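PDB 4OPE: Nrps/pks from Streptomyces albus, which probably catalyses carbon-carbon bond formation by decarboxylative condensation, as a ketosynthase domain of the "AT-less" assembly line that builds oxazolomycin. Local coordinates for residues His90-Glu95 / Thr148-Ala153; Gln133-Glu138 / Arg574-Ala579; Cys227-Glu232 / Ile342-Ser347; Pro448-Leu453 / Glu543-Trp548; Leu498-Asp503 / Pro522-Gly527. All blocks are in the same frame, centred on the assembly; numbering follows the deposited sequence.

Interaction 1 (His90-Glu95 / Thr148-Ala153)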
# COMPACT_ATOMS: atom_id res chain seq x y z
N HIS A 90 -7.19 21.36 5.16
CA HIS A 90 -6.87 21.03 3.77
C HIS A 90 -6.43 19.57 3.61
O HIS A 90 -6.25 19.11 2.48
CB HIS A 90 -5.83 22.01 3.16
CG HIS A 90 -6.41 23.34 2.78
ND1 HIS A 90 -6.52 24.39 3.68
CD2 HIS A 90 -6.96 23.79 1.63
CE1 HIS A 90 -7.11 25.42 3.09
NE2 HIS A 90 -7.38 25.08 1.85
N ILE A 91 -6.26 18.83 4.72
CA ILE A 91 -6.04 17.41 4.60
C ILE A 91 -7.21 16.58 5.10
O ILE A 91 -7.99 17.01 5.95
CB ILE A 91 -4.75 16.94 5.26
CG1 ILE A 91 -4.96 16.84 6.75
CG2 ILE A 91 -3.64 17.91 4.91
CD1 ILE A 91 -3.74 16.38 7.51
N ASP A 92 -7.29 15.38 4.52
CA ASP A 92 -8.37 14.42 4.69
C ASP A 92 -8.48 14.05 6.15
O ASP A 92 -7.47 13.86 6.79
CB ASP A 92 -8.00 13.16 3.90
CG ASP A 92 -9.18 12.26 3.63
OD1 ASP A 92 -9.88 11.85 4.59
OD2 ASP A 92 -9.39 11.95 2.43
N PRO A 93 -9.71 13.90 6.67
CA PRO A 93 -9.88 13.50 8.05
C PRO A 93 -9.34 12.12 8.37
O PRO A 93 -9.09 11.82 9.50
CB PRO A 93 -11.41 13.54 8.24
CG PRO A 93 -11.98 13.59 6.90
CD PRO A 93 -10.98 14.33 6.09
N GLN A 94 -9.13 11.29 7.36
CA GLN A 94 -8.48 10.00 7.57
C GLN A 94 -7.08 10.22 8.13
O GLN A 94 -6.69 9.54 9.06
CB GLN A 94 -8.48 9.16 6.28
CG GLN A 94 -9.90 8.86 5.80
CD GLN A 94 -10.02 8.13 4.46
OE1 GLN A 94 -11.07 7.52 4.17
NE2 GLN A 94 -8.99 8.21 3.63
N GLU A 95 -6.32 11.15 7.58
CA GLU A 95 -4.98 11.43 8.09
C GLU A 95 -5.01 11.94 9.54
O GLU A 95 -4.26 11.54 10.38
CB GLU A 95 -4.31 12.47 7.20
CG GLU A 95 -2.84 12.73 7.49
CD GLU A 95 -2.13 13.53 6.38
OE1 GLU A 95 -2.77 14.03 5.42
OE2 GLU A 95 -0.90 13.68 6.47
N THR A 148 -7.11 20.62 -1.49
CA THR A 148 -7.15 19.68 -0.41
C THR A 148 -6.34 18.46 -0.79
O THR A 148 -6.07 18.20 -1.97
CB THR A 148 -8.58 19.23 -0.13
OG1 THR A 148 -9.17 18.76 -1.34
CG2 THR A 148 -9.41 20.38 0.44
N SER A 149 -5.97 17.69 0.22
CA SER A 149 -5.18 16.51 -0.01
C SER A 149 -5.79 15.29 0.68
O SER A 149 -6.45 15.40 1.70
CB SER A 149 -3.76 16.74 0.49
OG SER A 149 -3.02 15.54 0.35
N SER A 150 -5.52 14.15 0.09
CA SER A 150 -5.90 12.87 0.64
C SER A 150 -4.81 11.88 0.35
O SER A 150 -5.09 10.76 0.16
CB SER A 150 -7.17 12.36 -0.05
OG SER A 150 -8.32 13.00 0.49
N SER A 151 -3.58 12.32 0.22
CA SER A 151 -2.52 11.42 -0.06
C SER A 151 -2.53 10.23 0.94
O SER A 151 -2.67 10.42 2.18
CB SER A 151 -1.24 12.21 0.07
OG SER A 151 -0.16 11.32 0.22
N TYR A 152 -2.40 9.01 0.42
CA TYR A 152 -2.43 7.82 1.25
C TYR A 152 -1.11 7.71 1.99
O TYR A 152 -1.10 7.52 3.19
CB TYR A 152 -2.70 6.53 0.48
CG TYR A 152 -4.10 6.33 -0.08
CD1 TYR A 152 -5.14 7.18 0.22
CD2 TYR A 152 -4.39 5.23 -0.89
CE1 TYR A 152 -6.41 6.94 -0.27
CE2 TYR A 152 -5.65 5.00 -1.43
CZ TYR A 152 -6.66 5.85 -1.12
OH TYR A 152 -7.93 5.63 -1.65
N ALA A 153 0.02 7.84 1.30
CA ALA A 153 1.31 7.84 1.98
C ALA A 153 1.36 8.84 3.10
O ALA A 153 1.99 8.57 4.12
CB ALA A 153 2.40 8.16 1.02
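Asp92 and Ser150 meet tip to tip. The aspartate turns CG anti to its own backbone N (chi1 -162°) and so holds its carboxylate out toward segment 148-153. Ser150 sets OG beside its backbone N and anti to its carbonyl carbon, and the hydroxyl donates to Asp92 OD2 across 2.5 Å. OD1, the other oxygen, takes the backbone N of Gln94 at 2.9 Å in an almost straight bond (173°). Both oxygens use their anti lone pairs, so the carboxylate is gripped from two directions and its rotation is fixed. A weak bond from Tyr132 N adds a third donor, at OD2, which would probably favour the ionised form of this buried acid.

Next to this pair the backbones run close. Ser149 N donates to His90 O at 2.7 Å, nearly along the C=O axis, and Asp92 N donates a weak bond back to Ser149 O at 2.9 Å, making a single bridge between Ile91 and Ser149. Thr148 leans its CB against the same His90 O, 3.5 Å away, while its hydroxyl is bonded to Tyr135 O. Ser149 OG, anti to its own backbone N, accepts from Ser151 N, two residues on, in an ST turn. Just beyond, Tyr152 meets Tyr152 of the second subunit.

Two helix starts are thus tied side by side next to the dimer interface of the ketosynthase: Asp92 is the N-cap of helix 93-108, its carboxylate taking the amide of Gln94, and Ser151 is the N-cap of helix 152-163, its OG taking that of Ser154.

Interaction 2 (Gln133-Glu138 / Arg574-Ala579)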
# COMPACT_ATOMS: atom_id res chain seq x y z
N GLN A 133 -10.25 14.92 -1.00
CA GLN A 133 -9.60 15.71 -2.04
C GLN A 133 -10.54 16.22 -3.12
O GLN A 133 -10.16 17.10 -3.86
CB GLN A 133 -8.46 14.93 -2.69
CG GLN A 133 -8.90 14.05 -3.82
CD GLN A 133 -7.83 13.04 -4.19
OE1 GLN A 133 -6.75 13.40 -4.70
NE2 GLN A 133 -8.14 11.76 -3.98
N LEU A 134 -11.74 15.68 -3.23
CA LEU A 134 -12.71 16.22 -4.19
C LEU A 134 -13.18 17.62 -3.83
O LEU A 134 -13.49 18.39 -4.70
CB LEU A 134 -13.95 15.38 -4.27
CG LEU A 134 -13.78 13.89 -4.59
CD1 LEU A 134 -15.20 13.31 -4.65
CD2 LEU A 134 -12.94 13.58 -5.84
N TYR A 135 -13.29 17.92 -2.55
CA TYR A 135 -13.66 19.26 -2.13
C TYR A 135 -12.63 20.32 -2.51
O TYR A 135 -11.40 20.12 -2.42
CB TYR A 135 -13.87 19.34 -0.63
CG TYR A 135 -15.04 18.55 -0.12
CD1 TYR A 135 -16.31 18.72 -0.66
CD2 TYR A 135 -14.87 17.60 0.92
CE1 TYR A 135 -17.39 18.01 -0.19
CE2 TYR A 135 -15.95 16.86 1.39
CZ TYR A 135 -17.21 17.07 0.84
OH TYR A 135 -18.31 16.36 1.31
N GLY A 136 -13.17 21.49 -2.91
CA GLY A 136 -12.36 22.68 -3.17
C GLY A 136 -11.56 22.63 -4.46
O GLY A 136 -10.68 23.46 -4.65
N VAL A 137 -11.89 21.70 -5.35
CA VAL A 137 -11.19 21.62 -6.63
C VAL A 137 -11.48 22.80 -7.59
O VAL A 137 -10.57 23.26 -8.26
CB VAL A 137 -11.44 20.30 -7.38
CG1 VAL A 137 -10.64 20.29 -8.68
CG2 VAL A 137 -11.05 19.11 -6.51
N GLU A 138 -12.72 23.27 -7.65
CA GLU A 138 -13.08 24.43 -8.47
C GLU A 138 -12.31 25.70 -8.03
O GLU A 138 -11.60 26.34 -8.83
CB GLU A 138 -14.60 24.66 -8.38
CG GLU A 138 -15.28 25.11 -9.67
CD GLU A 138 -14.82 24.32 -10.91
OE1 GLU A 138 -14.23 24.96 -11.83
OE2 GLU A 138 -15.02 23.07 -10.95
N ARG A 574 -12.85 22.17 15.08
CA ARG A 574 -13.42 21.92 13.77
C ARG A 574 -12.36 22.23 12.71
O ARG A 574 -11.75 23.28 12.71
CB ARG A 574 -14.67 22.76 13.61
CG ARG A 574 -15.24 22.75 12.21
CD ARG A 574 -16.73 23.09 12.16
NE ARG A 574 -17.19 22.86 10.80
CZ ARG A 574 -17.76 21.74 10.36
NH1 ARG A 574 -18.10 21.65 9.09
NH2 ARG A 574 -17.98 20.72 11.18
N CYS A 575 -12.09 21.27 11.84
CA CYS A 575 -11.22 21.49 10.68
C CYS A 575 -11.91 20.86 9.47
O CYS A 575 -11.83 19.65 9.20
CB CYS A 575 -9.82 20.88 10.89
SG CYS A 575 -9.04 21.38 12.45
N TRP A 576 -12.67 21.70 8.79
CA TRP A 576 -13.42 21.26 7.63
C TRP A 576 -13.30 22.40 6.66
O TRP A 576 -13.44 23.55 7.07
CB TRP A 576 -14.87 20.95 7.98
CG TRP A 576 -15.52 19.92 7.07
CD1 TRP A 576 -16.46 20.16 6.12
CD2 TRP A 576 -15.26 18.50 7.02
NE1 TRP A 576 -16.83 18.99 5.51
CE2 TRP A 576 -16.10 17.96 6.03
CE3 TRP A 576 -14.40 17.65 7.72
CZ2 TRP A 576 -16.13 16.60 5.72
CZ3 TRP A 576 -14.42 16.27 7.40
CH2 TRP A 576 -15.29 15.77 6.41
N LEU A 577 -12.99 22.09 5.41
CA LEU A 577 -12.82 23.14 4.44
C LEU A 577 -14.13 23.94 4.45
O LEU A 577 -15.19 23.38 4.70
CB LEU A 577 -12.49 22.58 3.06
CG LEU A 577 -11.94 23.58 2.05
CD1 LEU A 577 -10.49 23.97 2.33
CD2 LEU A 577 -12.06 23.04 0.63
N PRO A 578 -14.06 25.27 4.29
CA PRO A 578 -15.33 26.01 4.23
C PRO A 578 -16.09 25.74 2.95
O PRO A 578 -17.32 25.71 2.96
CB PRO A 578 -14.88 27.45 4.29
CG PRO A 578 -13.63 27.38 5.12
CD PRO A 578 -12.93 26.16 4.58
N ALA A 579 -15.33 25.52 1.87
CA ALA A 579 -15.91 25.13 0.57
C ALA A 579 -16.70 23.79 0.59
O ALA A 579 -17.55 23.55 -0.28
CB ALA A 579 -14.83 25.09 -0.48
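The rings of Tyr135 and Trp576 meet obliquely, Tyr135 CE2 4.3 Å from Trp576 CZ2. Each is held by a further ring: Tyr135 meets His208 with the planes inclined at about 35°, and Trp576 packs edge-to-face with Tyr132. The tyrosine hydroxyl is bonded to Ser207 O, which ties down the far end of the ring. Back along the tail, the guanidinium of Arg574 lays one face over Trp576 CB, which sits 3.4 Å from its plane and toward the rim.

Leu577 carries the rest. With CG anti to its backbone N (chi1 -165°), the side chain extends toward the turn at residues 134-137, and its CD2 branch does the touching. CD2 lies 3.8 Å from Gly136 CA and 4.3 Å from Tyr135 CB, so the methyl rests across the backbone between these two residues. Ala579 CB adds a looser contact, 4.4 Å from Gly136 CA. All of these are apolar meetings; a polar tie nearby comes from Leu577 N, which is bonded to the hydroxyl of Tyr132.

Gly136 has positive phi (74°) and no side chain, and the leucine methyl comes down directly on its CA. Leu134 in the same turn packs on Leu134 of the second subunit, so the tail reaches the body of the ketosynthase close to the dimer interface. What receives it is a type II beta turn with glycine in third place, and that same glycine is the N-cap of helix 137-141.

Interaction 3 (Cys227-Glu232 / Ile342-Ser347)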
# COMPACT_ATOMS: atom_id res chain seq x y z
N CYS A 227 -26.22 -4.74 6.60
CA CYS A 227 -25.50 -5.95 6.30
C CYS A 227 -26.14 -7.06 7.11
O CYS A 227 -25.88 -7.18 8.29
CB CYS A 227 -24.03 -5.85 6.68
SG CYS A 227 -23.13 -4.60 5.79
N ARG A 228 -26.96 -7.87 6.45
CA ARG A 228 -27.64 -8.97 7.07
C ARG A 228 -26.78 -10.20 6.92
O ARG A 228 -27.07 -11.08 6.10
CB ARG A 228 -28.97 -9.18 6.38
CG ARG A 228 -29.86 -7.94 6.33
CD ARG A 228 -31.20 -8.40 5.82
NE ARG A 228 -32.17 -7.36 5.63
CZ ARG A 228 -33.42 -7.59 5.22
NH1 ARG A 228 -33.86 -8.83 4.95
NH2 ARG A 228 -34.26 -6.59 5.07
N SER A 229 -25.72 -10.25 7.71
CA SER A 229 -24.65 -11.23 7.52
C SER A 229 -25.20 -12.64 7.70
O SER A 229 -25.66 -12.97 8.77
CB SER A 229 -23.49 -10.96 8.48
OG SER A 229 -23.07 -9.61 8.48
N PHE A 230 -25.19 -13.43 6.62
CA PHE A 230 -25.79 -14.76 6.58
C PHE A 230 -27.26 -14.84 6.94
O PHE A 230 -27.76 -15.90 7.32
CB PHE A 230 -24.99 -15.71 7.44
CG PHE A 230 -23.55 -15.61 7.19
CD1 PHE A 230 -23.04 -16.08 6.01
CD2 PHE A 230 -22.72 -14.98 8.08
CE1 PHE A 230 -21.67 -15.95 5.72
CE2 PHE A 230 -21.38 -14.87 7.82
CZ PHE A 230 -20.85 -15.33 6.63
N GLY A 231 -27.96 -13.74 6.76
CA GLY A 231 -29.38 -13.72 7.05
C GLY A 231 -30.21 -13.63 5.79
O GLY A 231 -29.72 -13.27 4.73
N GLU A 232 -31.49 -13.88 5.95
CA GLU A 232 -32.44 -13.83 4.83
C GLU A 232 -32.64 -12.44 4.26
O GLU A 232 -32.68 -11.48 5.00
CB GLU A 232 -33.77 -14.36 5.31
CG GLU A 232 -34.74 -14.84 4.24
CD GLU A 232 -36.09 -15.07 4.90
OE1 GLU A 232 -36.58 -14.11 5.56
OE2 GLU A 232 -36.62 -16.20 4.83
N ILE A 342 -19.92 -18.60 14.19
CA ILE A 342 -19.56 -17.67 13.11
C ILE A 342 -20.44 -16.42 13.27
O ILE A 342 -21.57 -16.51 13.77
CB ILE A 342 -19.85 -18.31 11.77
CG1 ILE A 342 -19.28 -17.47 10.64
CG2 ILE A 342 -21.34 -18.40 11.52
CD1 ILE A 342 -19.25 -18.20 9.33
N GLY A 343 -19.90 -15.26 12.88
CA GLY A 343 -20.58 -13.98 13.01
C GLY A 343 -19.82 -12.91 12.27
O GLY A 343 -18.75 -13.16 11.73
N SER A 344 -20.39 -11.70 12.21
CA SER A 344 -19.73 -10.59 11.56
C SER A 344 -20.07 -9.29 12.21
O SER A 344 -21.24 -8.91 12.28
CB SER A 344 -20.12 -10.48 10.09
OG SER A 344 -19.44 -9.38 9.45
N VAL A 345 -19.02 -8.56 12.58
CA VAL A 345 -19.14 -7.20 13.05
C VAL A 345 -19.91 -6.25 12.13
O VAL A 345 -20.50 -5.28 12.58
CB VAL A 345 -17.74 -6.61 13.34
CG1 VAL A 345 -16.99 -6.28 12.05
CG2 VAL A 345 -17.82 -5.40 14.28
N LYS A 346 -19.93 -6.53 10.84
CA LYS A 346 -20.62 -5.68 9.91
C LYS A 346 -22.14 -5.65 10.20
O LYS A 346 -22.84 -4.69 9.85
CB LYS A 346 -20.38 -6.18 8.49
CG LYS A 346 -18.95 -6.21 8.06
CD LYS A 346 -18.75 -6.54 6.57
CE LYS A 346 -17.40 -6.05 6.07
NZ LYS A 346 -16.35 -7.10 6.28
N SER A 347 -22.66 -6.70 10.82
CA SER A 347 -24.11 -6.75 11.03
C SER A 347 -24.55 -5.68 12.03
O SER A 347 -25.70 -5.22 12.01
CB SER A 347 -24.52 -8.12 11.50
OG SER A 347 -23.95 -8.42 12.78
O HOH W 1 -25.35 -3.46 9.33
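Cys227 and Ser229 share one first torsion: each turns its tip, SG or OG, anti to the carbonyl carbon and beside the backbone N (chi1 -63° and -49°). On the other side Ser344 has OG anti to its backbone N, while Ser347 puts OG in the crowded position between N and the carbonyl carbon (chi1 64°). Thus Ser229 OG comes in over the methylene groups of the two serines, 3.5 Å from Ser344 CB and 3.7 Å from Ser347 CB. Its polar partner is Gly312 O.

Cys227 lies alongside the start of helix 346-349. Its CB is 3.6 Å from Lys346 O, and its carbonyl oxygen receives a CA-H...O contact from Ser347 CA at 3.3 Å. A water completes this corner, accepting from Cys227 N and donating to Lys346 O at 2.8 Å. At the far end Phe230, third in the type II turn 228-231, brings CE2 within 4.2 Å of Ile342 CD1, joining the apolar layer of strand 393-395 and helix 318-329.

Within segment 342-347, Ser344 OG caps Lys346 N, and Ser344 O takes both the backbone N and the hydroxyl of Ser347. Of the Lys346 side chain, CB lies near Cys227, while the amino group is bonded to His311 O and the chain touches His351. These three match the lysine and two histidines of the ketosynthase active site, so Cys227 and Ser229 probably back that site from behind Lys346. Mostly small side chains meet at the helix start, Phe230 and Ile342 form an apolar end, and buried polar atoms are met by carbonyls, backbone amides and one water.

Interaction 4 (Pro448-Leu453 / Glu543-Trp548)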
# COMPACT_ATOMS: atom_id res chain seq x y z
N PRO A 448 0.13 3.65 50.09
CA PRO A 448 -0.62 4.39 49.09
C PRO A 448 0.10 4.39 47.72
O PRO A 448 1.20 3.80 47.54
CB PRO A 448 -0.70 5.78 49.69
CG PRO A 448 0.60 5.90 50.43
CD PRO A 448 0.84 4.53 51.01
N TYR A 449 -0.59 4.99 46.75
CA TYR A 449 -0.15 4.97 45.42
C TYR A 449 -0.26 6.39 44.98
O TYR A 449 -0.98 7.19 45.59
CB TYR A 449 -1.04 4.09 44.55
CG TYR A 449 -1.22 2.66 44.99
CD1 TYR A 449 -0.23 1.72 44.83
CD2 TYR A 449 -2.45 2.24 45.52
CE1 TYR A 449 -0.43 0.40 45.23
CE2 TYR A 449 -2.65 0.91 45.92
CZ TYR A 449 -1.64 0.01 45.79
OH TYR A 449 -1.85 -1.29 46.19
N VAL A 450 0.47 6.70 43.91
CA VAL A 450 0.36 8.02 43.30
C VAL A 450 -0.37 7.88 42.01
O VAL A 450 -0.08 6.96 41.24
CB VAL A 450 1.73 8.67 43.04
CG1 VAL A 450 2.58 7.80 42.14
CG2 VAL A 450 1.54 10.05 42.44
N CYS A 451 -1.34 8.75 41.79
CA CYS A 451 -1.99 8.88 40.52
C CYS A 451 -1.44 10.10 39.86
O CYS A 451 -1.64 11.21 40.32
CB CYS A 451 -3.49 9.08 40.69
SG CYS A 451 -4.36 9.76 39.24
N ALA A 452 -0.78 9.92 38.75
CA ALA A 452 -0.11 11.05 38.13
C ALA A 452 -0.69 11.29 36.72
O ALA A 452 -0.65 10.41 35.87
CB ALA A 452 1.38 10.75 38.10
N LEU A 453 -1.23 12.48 36.49
CA LEU A 453 -1.90 12.82 35.24
C LEU A 453 -1.20 14.02 34.66
O LEU A 453 -0.69 14.85 35.41
CB LEU A 453 -3.33 13.24 35.47
CG LEU A 453 -4.30 12.23 36.08
CD1 LEU A 453 -5.70 12.81 36.14
CD2 LEU A 453 -4.35 11.00 35.22
N GLU A 543 6.17 11.77 48.16
CA GLU A 543 7.42 12.22 47.54
C GLU A 543 7.33 12.16 46.04
O GLU A 543 7.80 13.06 45.37
CB GLU A 543 8.61 11.38 48.02
CG GLU A 543 8.98 11.63 49.47
CD GLU A 543 10.14 10.78 49.92
OE1 GLU A 543 9.92 9.57 50.20
OE2 GLU A 543 11.28 11.35 50.05
N LEU A 544 6.74 11.09 45.55
CA LEU A 544 6.50 10.88 44.12
C LEU A 544 5.52 11.87 43.57
O LEU A 544 5.79 12.52 42.56
CB LEU A 544 5.99 9.46 43.85
CG LEU A 544 6.99 8.35 44.27
CD1 LEU A 544 6.48 6.96 43.91
CD2 LEU A 544 8.35 8.58 43.66
N ALA A 545 4.41 12.02 44.27
CA ALA A 545 3.45 13.05 43.95
C ALA A 545 4.08 14.41 43.83
O ALA A 545 3.86 15.11 42.88
CB ALA A 545 2.37 13.07 45.01
N GLU A 546 4.87 14.82 44.80
CA GLU A 546 5.43 16.18 44.76
C GLU A 546 6.40 16.39 43.58
O GLU A 546 6.50 17.47 43.01
CB GLU A 546 6.09 16.54 46.11
CG GLU A 546 5.08 16.81 47.25
CD GLU A 546 5.74 17.03 48.63
OE1 GLU A 546 6.75 16.34 48.94
OE2 GLU A 546 5.26 17.89 49.43
N ALA A 547 7.12 15.35 43.22
CA ALA A 547 8.09 15.43 42.15
C ALA A 547 7.41 15.55 40.80
O ALA A 547 7.82 16.33 39.98
CB ALA A 547 9.00 14.21 42.19
N TRP A 548 6.36 14.76 40.60
CA TRP A 548 5.56 14.81 39.42
C TRP A 548 5.01 16.17 39.15
O TRP A 548 5.09 16.68 38.03
CB TRP A 548 4.42 13.81 39.55
CG TRP A 548 3.53 13.75 38.34
CD1 TRP A 548 2.22 14.22 38.22
CD2 TRP A 548 3.88 13.22 37.09
NE1 TRP A 548 1.77 13.99 36.96
CE2 TRP A 548 2.77 13.37 36.25
CE3 TRP A 548 5.03 12.62 36.59
CZ2 TRP A 548 2.78 12.94 34.93
CZ3 TRP A 548 5.05 12.19 35.27
CH2 TRP A 548 3.93 12.36 34.46
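A helix laid along a strand is the theme here: helix 541-550 packs on the small three-stranded antiparallel sheet that follows the ketosynthase core, in a subdomain resembling the linker found after the ketosynthase in related modular synthases. Strand 449-453 and helix 543-548 run nearly parallel, 15° apart, with their axes 8.3 Å from each other.

Trp548 is the main side chain. With CG anti to its backbone N, it swings its indole up to the strand so that the five-membered ring lies under Ala452. The alanine CB sits 3.4 Å from the centroid of that ring and 6° off its normal, a clean CH-pi contact over the face. At the edge, NE1 donates to Leu453 O at 3.0 Å, a fairly straight bond lying close to the ring plane. The approach to the oxygen is less regular: the indole nitrogen stands well above the carbonyl plane. Arg497 makes a cation-pi contact with the same ring and also bonds to Trp548 O.

Toward the start of the strand the contact becomes purely apolar. Val450 spreads its two methyls over the helix: CG2, anti to the backbone N, rests on Ala545, 3.9 Å from CA and 4.1 Å from CB, while CG1 reaches Leu544 CB at 4.2 Å. The valine and leucine side chains cross at about a right angle.

Ala452 offers the indole face a single methyl, Val450 fills the side toward Leu544 and Ala545, and the one polar atom of the indole is satisfied by a backbone oxygen. A methyl on its face and a carbonyl at its edge fix the tilt of the tryptophan.

Interaction 5 (Leu498-Asp503 / Pro522-Gly527)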
# COMPACT_ATOMS: atom_id res chain seq x y z
N LEU A 498 -1.10 17.07 37.36
CA LEU A 498 -1.94 16.79 38.53
C LEU A 498 -1.47 15.49 39.25
O LEU A 498 -1.05 14.56 38.60
CB LEU A 498 -3.40 16.71 38.12
CG LEU A 498 -4.37 16.53 39.26
CD1 LEU A 498 -5.71 17.15 38.90
CD2 LEU A 498 -4.59 15.08 39.61
N ALA A 499 -1.52 15.44 40.57
CA ALA A 499 -1.23 14.20 41.28
C ALA A 499 -2.03 14.03 42.54
O ALA A 499 -2.39 15.01 43.22
CB ALA A 499 0.24 14.11 41.61
N VAL A 500 -2.29 12.77 42.86
CA VAL A 500 -3.01 12.43 44.07
C VAL A 500 -2.38 11.21 44.67
O VAL A 500 -1.95 10.28 43.97
CB VAL A 500 -4.47 12.08 43.78
CG1 VAL A 500 -5.28 12.16 45.05
CG2 VAL A 500 -5.05 13.01 42.73
N VAL A 501 -2.31 11.21 45.98
CA VAL A 501 -1.94 10.03 46.74
C VAL A 501 -3.20 9.34 47.13
O VAL A 501 -4.15 10.00 47.55
CB VAL A 501 -1.17 10.40 47.99
CG1 VAL A 501 -0.62 9.13 48.61
CG2 VAL A 501 -0.04 11.34 47.60
N PHE A 502 -3.25 8.03 46.94
CA PHE A 502 -4.51 7.30 47.12
C PHE A 502 -4.27 5.85 47.50
O PHE A 502 -3.23 5.26 47.18
CB PHE A 502 -5.44 7.43 45.88
CG PHE A 502 -5.02 6.56 44.70
CD1 PHE A 502 -4.00 6.95 43.84
CD2 PHE A 502 -5.64 5.33 44.47
CE1 PHE A 502 -3.62 6.13 42.79
CE2 PHE A 502 -5.25 4.52 43.43
CZ PHE A 502 -4.26 4.94 42.56
N ASP A 503 -5.26 5.29 48.19
CA ASP A 503 -5.17 3.92 48.69
C ASP A 503 -6.00 2.98 47.83
O ASP A 503 -5.68 1.81 47.67
CB ASP A 503 -5.76 3.84 50.12
CG ASP A 503 -5.08 4.76 51.10
OD1 ASP A 503 -3.83 4.79 51.13
OD2 ASP A 503 -5.81 5.44 51.86
N PRO A 522 -6.54 18.63 50.23
CA PRO A 522 -5.13 18.43 50.59
C PRO A 522 -4.42 17.30 49.81
O PRO A 522 -3.19 17.34 49.65
CB PRO A 522 -5.20 18.04 52.08
CG PRO A 522 -6.64 17.69 52.34
CD PRO A 522 -7.42 18.58 51.41
N ARG A 523 -5.18 16.30 49.36
CA ARG A 523 -4.60 15.19 48.62
C ARG A 523 -4.30 15.45 47.14
O ARG A 523 -3.55 14.69 46.57
CB ARG A 523 -5.47 13.95 48.70
CG ARG A 523 -5.69 13.45 50.10
CD ARG A 523 -6.95 12.61 50.14
NE ARG A 523 -6.72 11.44 49.32
CZ ARG A 523 -7.66 10.69 48.77
NH1 ARG A 523 -8.95 10.95 48.95
NH2 ARG A 523 -7.28 9.67 48.02
N VAL A 524 -4.83 16.52 46.55
CA VAL A 524 -4.56 16.83 45.16
C VAL A 524 -3.53 17.93 44.95
O VAL A 524 -3.72 19.05 45.40
CB VAL A 524 -5.85 17.26 44.46
CG1 VAL A 524 -5.56 17.56 43.02
CG2 VAL A 524 -6.88 16.15 44.55
N LEU A 525 -2.44 17.64 44.25
CA LEU A 525 -1.44 18.66 43.95
C LEU A 525 -1.47 18.99 42.45
O LEU A 525 -1.73 18.14 41.64
CB LEU A 525 -0.05 18.18 44.31
CG LEU A 525 0.15 17.47 45.65
CD1 LEU A 525 1.58 16.93 45.78
CD2 LEU A 525 -0.19 18.39 46.81
N THR A 526 -1.20 20.24 42.10
CA THR A 526 -1.19 20.62 40.72
C THR A 526 -0.00 21.52 40.47
O THR A 526 0.46 22.20 41.35
CB THR A 526 -2.47 21.37 40.26
OG1 THR A 526 -2.49 22.66 40.86
CG2 THR A 526 -3.72 20.63 40.63
N GLY A 527 0.49 21.53 39.23
CA GLY A 527 1.53 22.46 38.89
C GLY A 527 1.88 22.37 37.43
O GLY A 527 1.31 21.58 36.72
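Arg523 starts beside the sheet and ends on it. Its CB lies 4.1 Å from Val500 CG1; the chain then leaves with CG anti to the carbonyl carbon, runs extended, and bends at chi3 (65°) so that the guanidinium comes edge-on to strand 498-502. NE makes a weak bond to Val501 O at 3.4 Å, and NH2 a better one to the same oxygen at 3.2 Å, on a lone pair in the carbonyl plane. NH2 also brushes Phe502 CB at 3.6 Å and forms a salt bridge with Asp507 of helix 505-516.

Further along, the strands pair antiparallel. Ala499 and Leu525 form a hydrogen-bonded pair, with Leu525 N to Ala499 O at 2.8 Å and Ala499 N to Leu525 O at 2.9 Å. Leu498, Val500, Val524 and Thr526 share one face, where Val500 and Val524 lie side by side, CG2 to CG2 at 4.1 Å, and Leu498 crosses Val524 obliquely. Helix 505-516 packs on that face, and helix 541-550 on the one bearing Ala499 and Leu525.

Beyond this pair, Arg523 supplies the donors to Val501 O: one carbonyl oxygen receives NH2 and, weakly, NE. The salt bridge to Asp507 would offset the positive charge, so a charged side chain can bond in its own plane to a main-chain oxygen at the partly exposed edge of the sheet.

Interactions 4 and 5 lie on one small sheet, whose strands 449-455 and 496-502 are neighbours, and their centres lie 7 Å apart. Interaction 4 is its buried helix-packing side, interaction 5 its partly exposed outer ladder, where charge appears. Interactions 1 and 2, 11 Å apart between centres, also touch, through Thr148 and Tyr135 and through His90 and Leu577, and both reach the second subunit; the first is polar and backbone-rich, the second apolar. Interaction 3 stands alone, entirely buried, at least about 15 Å from the nearest atoms of the others, on the opposite side of the chain's centre from interactions 4 and 5, and includes a bridging water.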